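Local coordinates for protein haloacid dehalogenase-like hydrolase (Bacteroides thetaiotaomicron, PDB 2RBK) that probably acts as a magnesium-dependent phosphatase of the haloacid dehalogenase superfamily, here holding a vanadate-type group that mimics the trigonal-bipyramidal state of phosphoryl transfer, at residues D8-L13 with T43-A48; E205-G210 with I224-G229; M228-E233 with A244-D249. All coordinates share one frame; numbering follows the deposited sequence.

Overall arrangement
From the N terminus, interaction 1 comes first: the loop 8-13 after strand 4-7 meets the loop 43-48 after strand 38-42, closing a loop that holds helix 23-34 and building much of the magnesium and vanadium site. Much later, interaction 2 pairs strand 206-210 with strand 224-227 across a shorter loop containing helix 216-221. Interaction 3 starts where that pairing ends, the two sharing Met228 and Gly229, and joins 228-233 to 244-249 around helix 233-238 and strand 241-242. The three loops follow in series, none enclosing another. In space they converge on 8-13: Asp8 N lies 3.1 Å from Phe209 O, and Gly11 O lies 2.8 Å from Gln230 NE2.

Interaction 1: D8-L13 with T43-A48; sequences DIDGTL and TGRPKA. With MG (magnesium ion), chain B; VN4 (oxido(dioxo)vanadium), chain C.
Thr43 meets Ile9 beside the vanadium group: methyl CD1 of Ile9 lies 3.6 Å from OG1 of Thr43. That hydroxyl, set anti to the backbone N (chi1 -177°), donates to O1 of the vanadium group, which also accepts from the backbone N of Ile9 and of Asp10. It accepts in turn from Arg45 N, an ST turn. Asp8 links the two metals here, OD2 binding vanadium at 2.0 Å and OD1 the magnesium at 2.1 Å; Asp10 O and Asp211 are further magnesium ligands, and Lys188 and Asn214 also bind the vanadium group. Gly44 N grips O3 of the group at 2.9 Å, and a CB here would crowd that oxygen. Arg45, extended from CG to NE, crosses Asp10 at about a right angle and holds it side-on in a salt bridge. NE points at OD2 of Asp10 (2.8 Å, 177°) through the syn lone pair, while NH2 binds OD1 of Asp10 on its syn side, that oxygen lying 23° out of the guanidinium plane. A methionine in place of Arg45 would probably leave the Asp10 carboxylate without its charged mate and freer to turn. Both loops follow parallel neighbours, 4-7 and 38-42, with Ile9 resting on Ile41 of strand 38-42 and Pro46 on Ile112 of strand 112-115.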
loop_
_atom_site.group_PDB
_atom_site.type_symbol
_atom_site.label_atom_id
_atom_site.label_comp_id
_atom_site.label_asym_id
_atom_site.label_seq_id
_atom_site.Cartn_x
_atom_site.Cartn_y
_atom_site.Cartn_z
ATOM N N ASP A 8 -5.758 -3.967 -0.607
ATOM C CA ASP A 8 -4.942 -3.006 -1.323
ATOM C C ASP A 8 -5.837 -2.026 -2.060
ATOM O O ASP A 8 -6.984 -2.322 -2.375
ATOM C CB ASP A 8 -4.067 -3.767 -2.306
ATOM C CG ASP A 8 -3.215 -2.922 -3.171
ATOM O OD1 ASP A 8 -3.238 -3.130 -4.408
ATOM O OD2 ASP A 8 -2.496 -2.036 -2.626
ATOM N N ILE A 9 -5.296 -0.829 -2.348
ATOM C CA ILE A 9 -6.082 0.153 -3.094
ATOM C C ILE A 9 -5.781 -0.000 -4.606
ATOM O O ILE A 9 -6.671 -0.399 -5.377
ATOM C CB ILE A 9 -5.827 1.614 -2.677
ATOM C CG1 ILE A 9 -6.126 1.829 -1.205
ATOM C CG2 ILE A 9 -6.612 2.531 -3.570
ATOM C CD1 ILE A 9 -5.681 3.209 -0.714
ATOM N N ASP A 10 -4.596 0.359 -5.031
ATOM C CA ASP A 10 -4.347 0.529 -6.475
ATOM C C ASP A 10 -4.279 -0.817 -7.187
ATOM O O ASP A 10 -3.477 -1.675 -6.872
ATOM C CB ASP A 10 -3.085 1.328 -6.659
ATOM C CG ASP A 10 -3.221 2.694 -6.055
ATOM O OD1 ASP A 10 -4.003 3.488 -6.614
ATOM O OD2 ASP A 10 -2.607 2.945 -4.986
ATOM N N GLY A 11 -5.148 -1.034 -8.153
ATOM C CA GLY A 11 -5.280 -2.263 -8.890
ATOM C C GLY A 11 -6.112 -3.305 -8.189
ATOM O O GLY A 11 -6.273 -4.408 -8.728
ATOM N N THR A 12 -6.664 -2.993 -7.023
ATOM C CA THR A 12 -7.432 -3.959 -6.213
ATOM C C THR A 12 -8.820 -3.389 -5.926
ATOM O O THR A 12 -9.827 -4.008 -6.315
ATOM C CB THR A 12 -6.624 -4.296 -4.947
ATOM O OG1 THR A 12 -5.399 -4.914 -5.333
ATOM C CG2 THR A 12 -7.437 -5.272 -4.058
ATOM N N LEU A 13 -8.885 -2.222 -5.301
ATOM C CA LEU A 13 -10.123 -1.452 -5.200
ATOM C C LEU A 13 -10.293 -0.480 -6.362
ATOM O O LEU A 13 -11.373 -0.401 -6.900
ATOM C CB LEU A 13 -10.176 -0.650 -3.871
ATOM C CG LEU A 13 -10.280 -1.520 -2.626
ATOM C CD1 LEU A 13 -10.126 -0.608 -1.390
ATOM C CD2 LEU A 13 -11.584 -2.272 -2.566
ATOM N N THR A 43 -2.313 -0.324 2.191
ATOM C CA THR A 43 -1.743 0.369 1.051
ATOM C C THR A 43 -0.323 0.826 1.318
ATOM O O THR A 43 0.080 1.131 2.431
ATOM C CB THR A 43 -2.666 1.547 0.662
ATOM O OG1 THR A 43 -2.179 2.214 -0.500
ATOM C CG2 THR A 43 -2.761 2.599 1.764
ATOM N N GLY A 44 0.448 0.926 0.207
ATOM C CA GLY A 44 1.678 1.629 0.188
ATOM C C GLY A 44 1.528 3.116 0.244
ATOM O O GLY A 44 2.458 3.874 0.577
ATOM N N ARG A 45 0.363 3.669 -0.115
ATOM C CA ARG A 45 0.191 5.096 -0.055
ATOM C C ARG A 45 0.218 5.590 1.378
ATOM O O ARG A 45 -0.371 4.967 2.267
ATOM C CB ARG A 45 -1.155 5.499 -0.651
ATOM C CG ARG A 45 -1.344 5.306 -2.108
ATOM C CD ARG A 45 -2.700 5.754 -2.600
ATOM N NE ARG A 45 -2.859 5.570 -4.043
ATOM C CZ ARG A 45 -3.138 6.528 -4.918
ATOM N NH1 ARG A 45 -3.296 7.804 -4.553
ATOM N NH2 ARG A 45 -3.253 6.165 -6.189
ATOM N N PRO A 46 0.835 6.754 1.630
ATOM C CA PRO A 46 0.564 7.499 2.860
ATOM C C PRO A 46 -0.836 8.086 2.833
ATOM O O PRO A 46 -1.363 8.402 1.752
ATOM C CB PRO A 46 1.620 8.569 2.910
ATOM C CG PRO A 46 2.021 8.726 1.509
ATOM C CD PRO A 46 1.844 7.434 0.781
ATOM N N LYS A 47 -1.414 8.330 3.997
ATOM C CA LYS A 47 -2.730 8.935 4.083
ATOM C C LYS A 47 -2.814 10.213 3.282
ATOM O O LYS A 47 -3.876 10.519 2.679
ATOM C CB LYS A 47 -3.066 9.192 5.562
ATOM C CG LYS A 47 -4.454 9.730 5.847
ATOM C CD LYS A 47 -4.611 10.137 7.280
ATOM C CE LYS A 47 -5.973 10.744 7.640
ATOM N NZ LYS A 47 -6.007 10.938 9.125
ATOM N N ALA A 48 -1.743 11.011 3.266
ATOM C CA ALA A 48 -1.705 12.266 2.590
ATOM C C ALA A 48 -2.058 12.164 1.088
ATOM O O ALA A 48 -2.524 13.177 0.557
ATOM C CB ALA A 48 -0.325 12.992 2.669
HETATM MG MG MG B . -1.888 -2.581 -5.860
HETATM V V VN4 C . -1.518 -0.344 -3.140
HETATM O O1 VN4 C . -2.794 0.605 -2.650
HETATM O O2 VN4 C . -1.391 -0.885 -4.810
HETATM O O3 VN4 C . 0.119 -0.397 -2.308
HETATM O O HOH W 1 -0.374 -3.624 -4.857
HETATM O O HOH W 2 -0.760 -2.175 -7.561
HETATM O O HOH W 3 -0.742 1.588 -3.564
#

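Interaction 2: E205-G210 with I224-G229; sequences ETMSFG and IGVAMG
Met207 and Ile224 touch through their ends, methyl CE of Met207 lying 3.7 Å from CD1 of Ile224. CG of Met207 stands anti to its backbone N (chi1 -177°), and the chain bends only at the last torsion, which turns CE against the isoleucine branches. Two residues on, Phe209 and Val226 point the same way on that face, side by side. Ring atom CD2 of Phe209 comes within 3.7 Å of CB of Val226, and CE2 is near its CG2. CG of Phe209 lies anti to the carbonyl carbon (chi1 -57°), a setting from which the ring can also stack on Phe7 of strand 4-7. Helix 250-258 covers this side, Phe258 meeting Met207 and Ile224 and Ile251 meeting Phe209. The other face carries Ser208, whose OG sits 3.7 Å from CA of Gly225 and is hydrogen-bonded to Met218 O in helix 216-221.

The backbones run parallel, with axes 4.7 Å apart and 16° between their directions. Five hydrogen bonds alternate between them, from Ile224 N to Thr206 O (3.2 Å) through to Met228 N to Gly210 O (3.0 Å). Strand 206-210, helix 216-221 and strand 224-227 form a beta-alpha-beta unit, part of the Rossmann-like core of the haloacid dehalogenase fold.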
loop_
_atom_site.group_PDB
_atom_site.type_symbol
_atom_site.label_atom_id
_atom_site.label_comp_id
_atom_site.label_asym_id
_atom_site.label_seq_id
_atom_site.Cartn_x
_atom_site.Cartn_y
_atom_site.Cartn_z
ATOM N N GLU A 205 -8.788 -15.777 10.893
ATOM C CA GLU A 205 -10.046 -15.127 10.539
ATOM C C GLU A 205 -9.847 -13.976 9.570
ATOM O O GLU A 205 -10.702 -13.091 9.452
ATOM C CB GLU A 205 -10.733 -14.657 11.823
ATOM C CG GLU A 205 -11.070 -15.740 12.821
ATOM C CD GLU A 205 -11.479 -15.237 14.212
ATOM O OE1 GLU A 205 -12.350 -15.910 14.821
ATOM O OE2 GLU A 205 -10.973 -14.193 14.780
ATOM N N THR A 206 -8.704 -13.926 8.863
ATOM C CA THR A 206 -8.370 -12.822 7.975
ATOM C C THR A 206 -8.425 -13.221 6.504
ATOM O O THR A 206 -8.147 -14.375 6.144
ATOM C CB THR A 206 -6.971 -12.275 8.283
ATOM O OG1 THR A 206 -5.964 -13.267 8.084
ATOM C CG2 THR A 206 -6.906 -11.749 9.714
ATOM N N MET A 207 -8.692 -12.244 5.655
ATOM C CA MET A 207 -8.653 -12.399 4.212
ATOM C C MET A 207 -8.028 -11.139 3.630
ATOM O O MET A 207 -8.421 -10.024 4.006
ATOM C CB MET A 207 -10.062 -12.590 3.660
ATOM C CG MET A 207 -10.133 -12.845 2.146
ATOM S SD MET A 207 -11.804 -13.160 1.559
ATOM C CE MET A 207 -12.048 -14.820 2.192
ATOM N N SER A 208 -7.109 -11.299 2.694
ATOM C CA SER A 208 -6.450 -10.159 2.050
ATOM C C SER A 208 -6.662 -10.232 0.535
ATOM O O SER A 208 -6.894 -11.309 -0.036
ATOM C CB SER A 208 -4.969 -10.134 2.395
ATOM O OG SER A 208 -4.339 -11.293 1.901
ATOM N N PHE A 209 -6.572 -9.062 -0.108
ATOM C CA PHE A 209 -6.811 -8.861 -1.514
ATOM C C PHE A 209 -5.723 -7.974 -2.080
ATOM O O PHE A 209 -5.514 -6.879 -1.547
ATOM C CB PHE A 209 -8.164 -8.200 -1.767
ATOM C CG PHE A 209 -9.371 -8.927 -1.214
ATOM C CD1 PHE A 209 -9.679 -8.872 0.136
ATOM C CD2 PHE A 209 -10.219 -9.636 -2.042
ATOM C CE1 PHE A 209 -10.793 -9.490 0.638
ATOM C CE2 PHE A 209 -11.337 -10.281 -1.532
ATOM C CZ PHE A 209 -11.642 -10.205 -0.190
ATOM N N GLY A 210 -5.087 -8.395 -3.177
ATOM C CA GLY A 210 -4.033 -7.565 -3.757
ATOM C C GLY A 210 -3.728 -7.929 -5.169
ATOM O O GLY A 210 -4.154 -8.956 -5.712
ATOM N N ILE A 224 -6.651 -16.408 4.115
ATOM C CA ILE A 224 -7.043 -16.543 2.717
ATOM C C ILE A 224 -6.512 -15.324 1.995
ATOM O O ILE A 224 -6.900 -14.197 2.367
ATOM C CB ILE A 224 -8.534 -16.710 2.536
ATOM C CG1 ILE A 224 -9.069 -17.953 3.272
ATOM C CG2 ILE A 224 -8.875 -16.736 1.039
ATOM C CD1 ILE A 224 -10.570 -18.012 3.389
ATOM N N GLY A 225 -5.701 -15.516 0.985
ATOM C CA GLY A 225 -5.206 -14.431 0.134
ATOM C C GLY A 225 -5.824 -14.510 -1.263
ATOM O O GLY A 225 -5.833 -15.615 -1.852
ATOM N N VAL A 226 -6.333 -13.415 -1.739
ATOM C CA VAL A 226 -6.953 -13.308 -3.031
ATOM C C VAL A 226 -6.137 -12.380 -3.937
ATOM O O VAL A 226 -5.940 -11.214 -3.608
ATOM C CB VAL A 226 -8.398 -12.740 -2.893
ATOM C CG1 VAL A 226 -8.993 -12.502 -4.279
ATOM C CG2 VAL A 226 -9.231 -13.656 -2.044
ATOM N N ALA A 227 -5.719 -12.903 -5.092
ATOM C CA ALA A 227 -5.027 -12.095 -6.113
ATOM C C ALA A 227 -5.978 -11.690 -7.191
ATOM O O ALA A 227 -6.815 -12.457 -7.653
ATOM C CB ALA A 227 -3.884 -12.890 -6.764
ATOM N N MET A 228 -5.848 -10.443 -7.640
ATOM C CA MET A 228 -6.629 -9.943 -8.748
ATOM C C MET A 228 -6.228 -10.642 -10.034
ATOM O O MET A 228 -5.091 -11.031 -10.239
ATOM C CB MET A 228 -6.453 -8.416 -8.865
ATOM C CG MET A 228 -6.831 -7.628 -7.642
ATOM S SD MET A 228 -8.438 -8.046 -6.929
ATOM C CE MET A 228 -9.530 -7.356 -8.132
ATOM N N GLY A 229 -7.176 -10.754 -10.981
ATOM C CA GLY A 229 -6.959 -11.539 -12.176
ATOM C C GLY A 229 -5.811 -11.060 -13.043
ATOM O O GLY A 229 -5.234 -11.853 -13.786
#

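Interaction 3: M228-E233 with A244-D249; sequences MGQAKE and APIDED
Two loops following neighbouring parallel strands, 224-227 and 241-242, meet here at the edge of the haloacid dehalogenase core, the first carrying a type I beta turn from Met228 to Ala231. At the second residue of that turn, Gly229 N makes a weak hydrogen bond to Ala244 O (3.1 Å). Gly229 CA sits 3.7 Å from Pro245 N; a CB built on it would clash with Pro245 N and Ala244 C, so the lack of a side chain lets the backbones come this close. The turn is closed by Ala231 N bonding Met228 O at 3.0 Å.

On one flank, methyl CE of Met228 reaches 3.7 Å from CA of Ile246 and also lies near its CB. Its thioether chain is bent at chi2 and chi3, which carries the methyl across to the isoleucine, and Ile251 of helix 250-258 packs on the same methionine.

A second polar link, through a side chain, is made by Gln230, which is modelled in two conformers. In one of them CG lies between the backbone N and the carbonyl carbon (chi1 69°), and a bend at chi2 brings the amide over to Ile246, with NE2 near its CG2. In this conformer the amide bridges two loops: NE2 donates to Gly11 O, in the loop bearing two of the magnesium ligands, Asp8 and Asp10, and OE1 accepts from Ile246 N at 3.0 Å, with a 156° angle at the hydrogen and the donor tilted 29° from the amide plane.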
loop_
_atom_site.group_PDB
_atom_site.type_symbol
_atom_site.label_atom_id
_atom_site.label_comp_id
_atom_site.label_asym_id
_atom_site.label_seq_id
_atom_site.Cartn_x
_atom_site.Cartn_y
_atom_site.Cartn_z
ATOM N N MET A 228 -5.848 -10.443 -7.640
ATOM C CA MET A 228 -6.629 -9.943 -8.748
ATOM C C MET A 228 -6.228 -10.642 -10.034
ATOM O O MET A 228 -5.091 -11.031 -10.239
ATOM C CB MET A 228 -6.453 -8.416 -8.865
ATOM C CG MET A 228 -6.831 -7.628 -7.642
ATOM S SD MET A 228 -8.438 -8.046 -6.929
ATOM C CE MET A 228 -9.530 -7.356 -8.132
ATOM N N GLY A 229 -7.176 -10.754 -10.981
ATOM C CA GLY A 229 -6.959 -11.539 -12.176
ATOM C C GLY A 229 -5.811 -11.060 -13.043
ATOM O O GLY A 229 -5.234 -11.853 -13.786
ATOM N N GLN A 230 -5.532 -9.763 -13.044
ATOM C CA GLN A 230 -4.452 -9.184 -13.868
ATOM C C GLN A 230 -3.092 -9.145 -13.193
ATOM O O GLN A 230 -2.136 -8.626 -13.778
ATOM C CB GLN A 230 -4.903 -7.784 -14.300
ATOM C CG GLN A 230 -5.002 -6.694 -13.278
ATOM C CD GLN A 230 -5.966 -6.528 -12.148
ATOM O OE1 GLN A 230 -7.020 -7.174 -12.240
ATOM N NE2 GLN A 230 -5.524 -5.507 -11.236
ATOM N N ALA A 231 -3.007 -9.634 -11.972
ATOM C CA ALA A 231 -1.732 -9.619 -11.284
ATOM C C ALA A 231 -0.699 -10.487 -12.004
ATOM O O ALA A 231 -1.031 -11.436 -12.712
ATOM C CB ALA A 231 -1.965 -10.154 -9.889
ATOM N N LYS A 232 0.568 -10.182 -11.797
ATOM C CA LYS A 232 1.679 -11.010 -12.295
ATOM C C LYS A 232 1.630 -12.380 -11.617
ATOM O O LYS A 232 1.064 -12.598 -10.559
ATOM C CB LYS A 232 3.010 -10.321 -12.095
ATOM C CG LYS A 232 3.171 -9.010 -12.826
ATOM C CD LYS A 232 3.080 -9.072 -14.307
ATOM C CE LYS A 232 3.468 -7.696 -14.949
ATOM N NZ LYS A 232 3.236 -7.788 -16.391
ATOM N N GLU A 233 2.326 -13.313 -12.268
ATOM C CA GLU A 233 2.280 -14.701 -11.829
ATOM C C GLU A 233 2.817 -14.883 -10.417
ATOM O O GLU A 233 2.239 -15.737 -9.690
ATOM C CB GLU A 233 3.048 -15.562 -12.855
ATOM C CG GLU A 233 2.756 -17.017 -12.717
ATOM C CD GLU A 233 3.365 -17.829 -13.834
ATOM O OE1 GLU A 233 2.772 -18.918 -14.112
ATOM O OE2 GLU A 233 4.372 -17.482 -14.471
ATOM N N ALA A 244 -11.333 -12.799 -10.765
ATOM C CA ALA A 244 -11.402 -12.159 -12.053
ATOM C C ALA A 244 -10.598 -10.860 -12.043
ATOM O O ALA A 244 -10.273 -10.312 -10.964
ATOM C CB ALA A 244 -12.848 -11.866 -12.384
ATOM N N PRO A 245 -10.328 -10.293 -13.207
ATOM C CA PRO A 245 -9.790 -8.947 -13.261
ATOM C C PRO A 245 -10.626 -7.928 -12.521
ATOM O O PRO A 245 -11.855 -8.080 -12.396
ATOM C CB PRO A 245 -9.723 -8.625 -14.782
ATOM C CG PRO A 245 -9.581 -10.012 -15.393
ATOM C CD PRO A 245 -10.476 -10.892 -14.553
ATOM N N ILE A 246 -9.972 -6.851 -12.086
ATOM C CA ILE A 246 -10.655 -5.836 -11.289
ATOM C C ILE A 246 -11.905 -5.328 -11.965
ATOM O O ILE A 246 -12.951 -5.171 -11.330
ATOM C CB ILE A 246 -9.674 -4.690 -10.934
ATOM C CG1 ILE A 246 -10.390 -3.684 -10.021
ATOM C CG2 ILE A 246 -9.029 -4.015 -12.120
ATOM C CD1 ILE A 246 -9.490 -2.690 -9.401
ATOM N N ASP A 247 -11.874 -5.044 -13.270
ATOM C CA ASP A 247 -13.013 -4.455 -13.995
ATOM C C ASP A 247 -13.955 -5.515 -14.544
ATOM O O ASP A 247 -14.850 -5.188 -15.337
ATOM C CB ASP A 247 -12.507 -3.425 -15.033
ATOM C CG ASP A 247 -12.141 -2.116 -14.349
ATOM O OD1 ASP A 247 -12.798 -1.633 -13.395
ATOM O OD2 ASP A 247 -11.187 -1.457 -14.806
ATOM N N GLU A 248 -13.815 -6.768 -14.133
ATOM C CA GLU A 248 -14.762 -7.833 -14.364
ATOM C C GLU A 248 -15.259 -8.392 -13.011
ATOM O O GLU A 248 -15.407 -9.594 -12.804
ATOM C CB GLU A 248 -14.126 -8.931 -15.207
ATOM C CG GLU A 248 -13.707 -8.468 -16.587
ATOM C CD GLU A 248 -12.971 -9.476 -17.417
ATOM O OE1 GLU A 248 -12.898 -10.663 -17.067
ATOM O OE2 GLU A 248 -12.339 -9.093 -18.391
ATOM N N ASP A 249 -15.505 -7.448 -12.104
ATOM C CA ASP A 249 -16.163 -7.761 -10.816
ATOM C C ASP A 249 -15.270 -8.666 -9.951
ATOM O O ASP A 249 -15.795 -9.436 -9.152
ATOM C CB ASP A 249 -17.528 -8.392 -11.023
ATOM C CG ASP A 249 -18.421 -7.573 -11.926
ATOM O OD1 ASP A 249 -18.854 -6.516 -11.484
ATOM O OD2 ASP A 249 -18.634 -7.886 -13.124
#